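Local coordinates for protein 2-hydroxyisobutyryl-CoA synthetase (PDB 6HDY) that belongs to the ANL superfamily of AMP-binding enzymes and carries a large AMP-binding domain followed by a smaller C-terminal domain, at residues A[203-208]-A[231-237]; A[315-319]-A[347-351]. Numbering follows the deposited sequence.

The two contacts lie on opposite sides of the chain's centre, their own centres about 42 Å apart and their nearest atoms about 30 Å apart, and they share no element. Contact 1 joins two helices that accompany the five-stranded parallel sheet; contact 2 joins edge strand 315-316 of the antiparallel sheet and the residues after it to residues 347-351. Buried areas are similar, 350 and 380 Å², but the chemistry differs. Contact 1, partly buried, is mainly aliphatic, with Glu235 and Gln208 at its margin and no hydrogen bond between its segments. Contact 2, a surface contact although closer to the chain's centre, relies on two aromatic rings, an indole N-H bond to a backbone carbonyl and a CH-pi contact, with Trp348 its one buried residue.

Contact 1 of 2, residues A[203-208]-A[231-237]; sequences SARLVQ and VAREEKL
Two helices of the alpha/beta part of the AMP-binding domain pack here, 202-213 and the C-terminal end of 222-234, with strand 217-220 of the parallel sheet connecting them in sequence. Residues 203-208 are helical throughout. The second segment stays helical to Glu234 and ends in a Schellman motif: Lys236, the C-prime residue, has phi/psi of 56/34°, its N bonds to Arg233 O at 2.9 Å, and Leu237 N reaches back to Ala232 O at 2.8 Å. Register is set by CA-CA distances of 5.6 Å for Val207-Ala232 and 6.3 Å for Ala204-Val231, distances at which these four small or beta-branched residues fill the space between the backbones.

Val207 (72 Å² covered, chi1 m) points toward the other segment and is the hub. Its CG1 lies 3.8 Å from Ala232 CB, and its CG2 is 4.3 Å from Val231 CG1, 4.0 Å from Glu235 CB and 3.9 Å from Leu237 CD1. Leu237 (54 Å², chi1 m, chi2 t) is extended at -114/147°; the reversal at Lys236 turns its side chain back to the first helix. Val231 (53 Å², chi1 t) directs CG1 to the backbone one turn earlier, 3.7 Å from Ser203 O and 3.8 Å from Ala204 N.

No hydrogen bond crosses between the segments; Ser203 OG bonds instead to Tyr224 of the same second helix, while Leu228 and Phe242 also pack on Val207. At the solvent side, the amide of Gln208 (m, m) reaches the residues after the second helix, NE2 lying 3.9 Å from Glu235 CG and 3.6 Å from Leu237 CD1.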
loop_
_atom_site.group_PDB
_atom_site.type_symbol
_atom_site.label_atom_id
_atom_site.label_comp_id
_atom_site.label_asym_id
_atom_site.label_seq_id
_atom_site.Cartn_x
_atom_site.Cartn_y
_atom_site.Cartn_z
ATOM N N SER A 203 -8.517 -5.359 9.589
ATOM C CA SER A 203 -8.544 -6.785 9.922
ATOM C C SER A 203 -9.951 -7.357 9.943
ATOM O O SER A 203 -10.170 -8.473 9.457
ATOM C CB SER A 203 -7.845 -7.030 11.256
ATOM O OG SER A 203 -6.597 -6.360 11.271
ATOM N N ALA A 204 -10.914 -6.581 10.474
ATOM C CA ALA A 204 -12.315 -7.009 10.516
ATOM C C ALA A 204 -12.844 -7.120 9.091
ATOM O O ALA A 204 -13.538 -8.074 8.778
ATOM C CB ALA A 204 -13.155 -6.029 11.332
ATOM N N ARG A 205 -12.447 -6.193 8.211
ATOM C CA ARG A 205 -12.868 -6.221 6.813
ATOM C C ARG A 205 -12.162 -7.321 6.014
ATOM O O ARG A 205 -12.800 -7.986 5.202
ATOM C CB ARG A 205 -12.730 -4.842 6.182
ATOM C CG ARG A 205 -13.867 -3.911 6.609
ATOM C CD ARG A 205 -13.952 -2.605 5.828
ATOM N NE ARG A 205 -12.766 -1.774 6.027
ATOM C CZ ARG A 205 -11.694 -1.819 5.245
ATOM N NH1 ARG A 205 -10.644 -1.051 5.508
ATOM N NH2 ARG A 205 -11.661 -2.638 4.200
ATOM N N LEU A 206 -10.874 -7.562 6.303
ATOM C CA LEU A 206 -10.069 -8.592 5.652
ATOM C C LEU A 206 -10.638 -9.978 5.808
ATOM O O LEU A 206 -10.683 -10.711 4.834
ATOM C CB LEU A 206 -8.604 -8.570 6.146
ATOM C CG LEU A 206 -7.611 -9.561 5.455
ATOM C CD1 LEU A 206 -7.707 -9.486 3.892
ATOM C CD2 LEU A 206 -6.175 -9.246 5.880
ATOM N N VAL A 207 -11.026 -10.360 7.030
ATOM C CA VAL A 207 -11.579 -11.687 7.301
ATOM C C VAL A 207 -12.826 -11.930 6.432
ATOM O O VAL A 207 -12.947 -13.018 5.862
ATOM C CB VAL A 207 -11.788 -12.009 8.812
ATOM C CG1 VAL A 207 -10.444 -12.073 9.531
ATOM C CG2 VAL A 207 -12.725 -11.013 9.499
ATOM N N GLN A 208 -13.678 -10.891 6.243
ATOM C CA GLN A 208 -14.840 -10.969 5.349
ATOM C C GLN A 208 -14.383 -11.196 3.912
ATOM O O GLN A 208 -14.960 -12.055 3.252
ATOM C CB GLN A 208 -15.734 -9.712 5.439
ATOM C CG GLN A 208 -16.438 -9.508 6.790
ATOM C CD GLN A 208 -17.421 -10.612 7.187
ATOM O OE1 GLN A 208 -17.891 -11.438 6.370
ATOM N NE2 GLN A 208 -17.749 -10.647 8.476
ATOM N N VAL A 231 -9.322 -12.209 15.202
ATOM C CA VAL A 231 -10.293 -11.313 14.578
ATOM C C VAL A 231 -11.380 -12.138 13.840
ATOM O O VAL A 231 -12.564 -11.833 14.004
ATOM C CB VAL A 231 -9.639 -10.217 13.696
ATOM C CG1 VAL A 231 -10.690 -9.382 12.976
ATOM C CG2 VAL A 231 -8.746 -9.315 14.541
ATOM N N ALA A 232 -10.982 -13.206 13.090
ATOM C CA ALA A 232 -11.915 -14.086 12.367
ATOM C C ALA A 232 -12.904 -14.682 13.359
ATOM O O ALA A 232 -14.116 -14.603 13.142
ATOM C CB ALA A 232 -11.164 -15.196 11.638
ATOM N N ARG A 233 -12.389 -15.205 14.487
ATOM C CA ARG A 233 -13.233 -15.790 15.513
ATOM C C ARG A 233 -14.104 -14.715 16.190
ATOM O O ARG A 233 -15.308 -14.914 16.222
ATOM C CB ARG A 233 -12.415 -16.646 16.481
ATOM C CG ARG A 233 -11.851 -17.896 15.786
ATOM C CD ARG A 233 -11.136 -18.837 16.733
ATOM N NE ARG A 233 -9.851 -18.310 17.196
ATOM C CZ ARG A 233 -8.677 -18.621 16.652
ATOM N NH1 ARG A 233 -8.614 -19.465 15.628
ATOM N NH2 ARG A 233 -7.557 -18.092 17.132
ATOM N N GLU A 234 -13.554 -13.532 16.575
ATOM C CA GLU A 234 -14.358 -12.421 17.133
ATOM C C GLU A 234 -15.501 -12.016 16.173
ATOM O O GLU A 234 -16.584 -11.643 16.628
ATOM C CB GLU A 234 -13.491 -11.181 17.404
ATOM C CG GLU A 234 -12.683 -11.228 18.691
ATOM C CD GLU A 234 -11.714 -10.075 18.914
ATOM O OE1 GLU A 234 -11.037 -9.652 17.945
ATOM O OE2 GLU A 234 -11.591 -9.634 20.080
ATOM N N GLU A 235 -15.245 -12.114 14.847
ATOM C CA GLU A 235 -16.158 -11.787 13.744
ATOM C C GLU A 235 -17.077 -12.960 13.345
ATOM O O GLU A 235 -17.756 -12.891 12.313
ATOM C CB GLU A 235 -15.335 -11.295 12.535
ATOM C CG GLU A 235 -15.912 -10.080 11.843
ATOM C CD GLU A 235 -15.970 -8.792 12.640
ATOM O OE1 GLU A 235 -15.317 -8.702 13.705
ATOM O OE2 GLU A 235 -16.656 -7.854 12.173
ATOM N N LYS A 236 -17.095 -14.027 14.184
ATOM C CA LYS A 236 -17.884 -15.267 14.049
ATOM C C LYS A 236 -17.643 -16.001 12.690
ATOM O O LYS A 236 -18.543 -16.661 12.157
ATOM C CB LYS A 236 -19.383 -15.027 14.348
ATOM C CG LYS A 236 -19.695 -14.911 15.848
ATOM C CD LYS A 236 -21.164 -14.573 16.117
ATOM C CE LYS A 236 -21.423 -14.144 17.547
ATOM N NZ LYS A 236 -22.859 -13.817 17.777
ATOM N N LEU A 237 -16.397 -15.914 12.176
ATOM C CA LEU A 237 -15.947 -16.589 10.961
ATOM C C LEU A 237 -14.890 -17.608 11.356
ATOM O O LEU A 237 -14.135 -17.375 12.305
ATOM C CB LEU A 237 -15.364 -15.599 9.928
ATOM C CG LEU A 237 -16.301 -14.532 9.328
ATOM C CD1 LEU A 237 -15.506 -13.503 8.555
ATOM C CD2 LEU A 237 -17.357 -15.147 8.409
#

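Contact 2 of 2, residues A[315-319]-A[347-351]; sequences RRVPY and LWTND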
loop_
_atom_site.group_PDB
_atom_site.type_symbol
_atom_site.label_atom_id
_atom_site.label_comp_id
_atom_site.label_asym_id
_atom_site.label_seq_id
_atom_site.Cartn_x
_atom_site.Cartn_y
_atom_site.Cartn_z
ATOM N N ARG A 315 34.247 -14.976 8.500
ATOM C CA ARG A 315 34.548 -16.129 7.656
ATOM C C ARG A 315 33.467 -17.169 7.873
ATOM O O ARG A 315 32.874 -17.201 8.953
ATOM C CB ARG A 315 35.973 -16.656 7.881
ATOM C CG ARG A 315 37.009 -15.816 7.122
ATOM C CD ARG A 315 38.401 -16.408 7.124
ATOM N NE ARG A 315 39.281 -15.695 8.052
ATOM C CZ ARG A 315 39.726 -16.196 9.201
ATOM N NH1 ARG A 315 40.514 -15.472 9.986
ATOM N NH2 ARG A 315 39.396 -17.431 9.570
ATOM N N ARG A 316 33.134 -17.949 6.819
ATOM C CA ARG A 316 32.078 -18.960 6.883
ATOM C C ARG A 316 32.339 -19.976 7.990
ATOM O O ARG A 316 33.486 -20.369 8.196
ATOM C CB ARG A 316 31.910 -19.686 5.532
ATOM C CG ARG A 316 31.280 -18.844 4.412
ATOM C CD ARG A 316 31.477 -19.491 3.043
ATOM N NE ARG A 316 32.896 -19.616 2.684
ATOM C CZ ARG A 316 33.372 -20.368 1.691
ATOM N NH1 ARG A 316 32.547 -21.077 0.931
ATOM N NH2 ARG A 316 34.676 -20.423 1.459
ATOM N N VAL A 317 31.281 -20.341 8.742
ATOM C CA VAL A 317 31.342 -21.363 9.792
ATOM C C VAL A 317 31.049 -22.708 9.101
ATOM O O VAL A 317 30.335 -22.696 8.083
ATOM C CB VAL A 317 30.390 -21.103 11.006
ATOM C CG1 VAL A 317 30.725 -19.795 11.709
ATOM C CG2 VAL A 317 28.910 -21.151 10.628
ATOM N N PRO A 318 31.567 -23.869 9.588
ATOM C CA PRO A 318 31.238 -25.147 8.917
ATOM C C PRO A 318 29.742 -25.444 8.996
ATOM O O PRO A 318 29.065 -24.890 9.869
ATOM C CB PRO A 318 32.034 -26.192 9.731
ATOM C CG PRO A 318 33.075 -25.421 10.458
ATOM C CD PRO A 318 32.444 -24.100 10.759
ATOM N N TYR A 319 29.221 -26.311 8.101
ATOM C CA TYR A 319 27.812 -26.709 8.147
ATOM C C TYR A 319 27.526 -27.468 9.441
ATOM O O TYR A 319 28.367 -28.230 9.916
ATOM C CB TYR A 319 27.422 -27.523 6.915
ATOM C CG TYR A 319 27.539 -26.751 5.620
ATOM C CD1 TYR A 319 26.762 -25.615 5.386
ATOM C CD2 TYR A 319 28.428 -27.148 4.628
ATOM C CE1 TYR A 319 26.852 -24.909 4.183
ATOM C CE2 TYR A 319 28.542 -26.440 3.433
ATOM C CZ TYR A 319 27.749 -25.325 3.212
ATOM O OH TYR A 319 27.851 -24.659 2.017
ATOM N N LEU A 347 21.623 -21.165 11.899
ATOM C CA LEU A 347 22.373 -22.396 11.749
ATOM C C LEU A 347 22.102 -22.814 10.308
ATOM O O LEU A 347 20.950 -22.769 9.849
ATOM C CB LEU A 347 21.891 -23.493 12.725
ATOM C CG LEU A 347 22.767 -24.758 12.774
ATOM C CD1 LEU A 347 22.802 -25.329 14.158
ATOM C CD2 LEU A 347 22.272 -25.822 11.822
ATOM N N TRP A 348 23.160 -23.242 9.615
ATOM C CA TRP A 348 23.074 -23.721 8.241
ATOM C C TRP A 348 23.670 -25.131 8.103
ATOM O O TRP A 348 24.625 -25.478 8.804
ATOM C CB TRP A 348 23.649 -22.706 7.204
ATOM C CG TRP A 348 25.155 -22.572 7.068
ATOM C CD1 TRP A 348 26.115 -22.891 7.992
ATOM C CD2 TRP A 348 25.846 -21.964 5.968
ATOM N NE1 TRP A 348 27.365 -22.584 7.501
ATOM C CE2 TRP A 348 27.229 -22.019 6.259
ATOM C CE3 TRP A 348 25.427 -21.385 4.750
ATOM C CZ2 TRP A 348 28.193 -21.493 5.391
ATOM C CZ3 TRP A 348 26.386 -20.906 3.878
ATOM C CH2 TRP A 348 27.751 -20.945 4.207
ATOM N N THR A 349 23.049 -25.953 7.241
ATOM C CA THR A 349 23.472 -27.331 6.945
ATOM C C THR A 349 23.487 -27.506 5.437
ATOM O O THR A 349 22.935 -26.664 4.719
ATOM C CB THR A 349 22.570 -28.367 7.649
ATOM O OG1 THR A 349 21.200 -28.131 7.312
ATOM C CG2 THR A 349 22.757 -28.384 9.155
ATOM N N ASN A 350 24.167 -28.542 4.950
ATOM C CA ASN A 350 24.247 -28.807 3.522
ATOM C C ASN A 350 23.872 -30.255 3.165
ATOM O O ASN A 350 24.455 -30.859 2.264
ATOM C CB ASN A 350 25.603 -28.403 2.945
ATOM C CG ASN A 350 25.579 -28.173 1.450
ATOM O OD1 ASN A 350 24.550 -27.801 0.868
ATOM N ND2 ASN A 350 26.702 -28.422 0.788
ATOM N N ASP A 351 22.847 -30.780 3.827
ATOM C CA ASP A 351 22.369 -32.129 3.536
ATOM C C ASP A 351 21.271 -32.063 2.469
ATOM O O ASP A 351 20.708 -30.997 2.234
ATOM C CB ASP A 351 21.879 -32.808 4.816
ATOM C CG ASP A 351 22.944 -32.839 5.888
ATOM O OD1 ASP A 351 24.131 -33.050 5.543
ATOM O OD2 ASP A 351 22.603 -32.611 7.067
#
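Trp348 takes chi1 p (76°) and chi2 -23°, which lays its indole beside the chain of 315-319. The ring's edge then meets the backbone: NE1 donates to Val317 O at 3.0 Å with an N-H...O angle of 152°. Tyr319 (chi1 m, chi2 -63°) turns its ring edge to the indole face in an edge-to-face pair, tilted from perpendicular, with planes at 50° and centroids 4.6 Å apart to the five-membered ring; Tyr319 CE1 is 3.6 Å from Trp348 CE2. Asn350, chi1 t, sets CB 3.5 Å from the Tyr319 ring centroid and 9° off its normal, a CH-pi contact. Arg316 (m, t, m) brings CG to 4.1 Å from Trp348 CH2, while its guanidinium forms salt bridges with Glu86 and Glu89. Pro360 touches the side chains of both Tyr319 and Trp348, and Trp348 also shares a backbone hydrogen bond with Gly320. The NE1 bond to Val317 O thus fixes where the indole edge meets the backbone, while the other side-chain contacts rest on ring packing and dispersion.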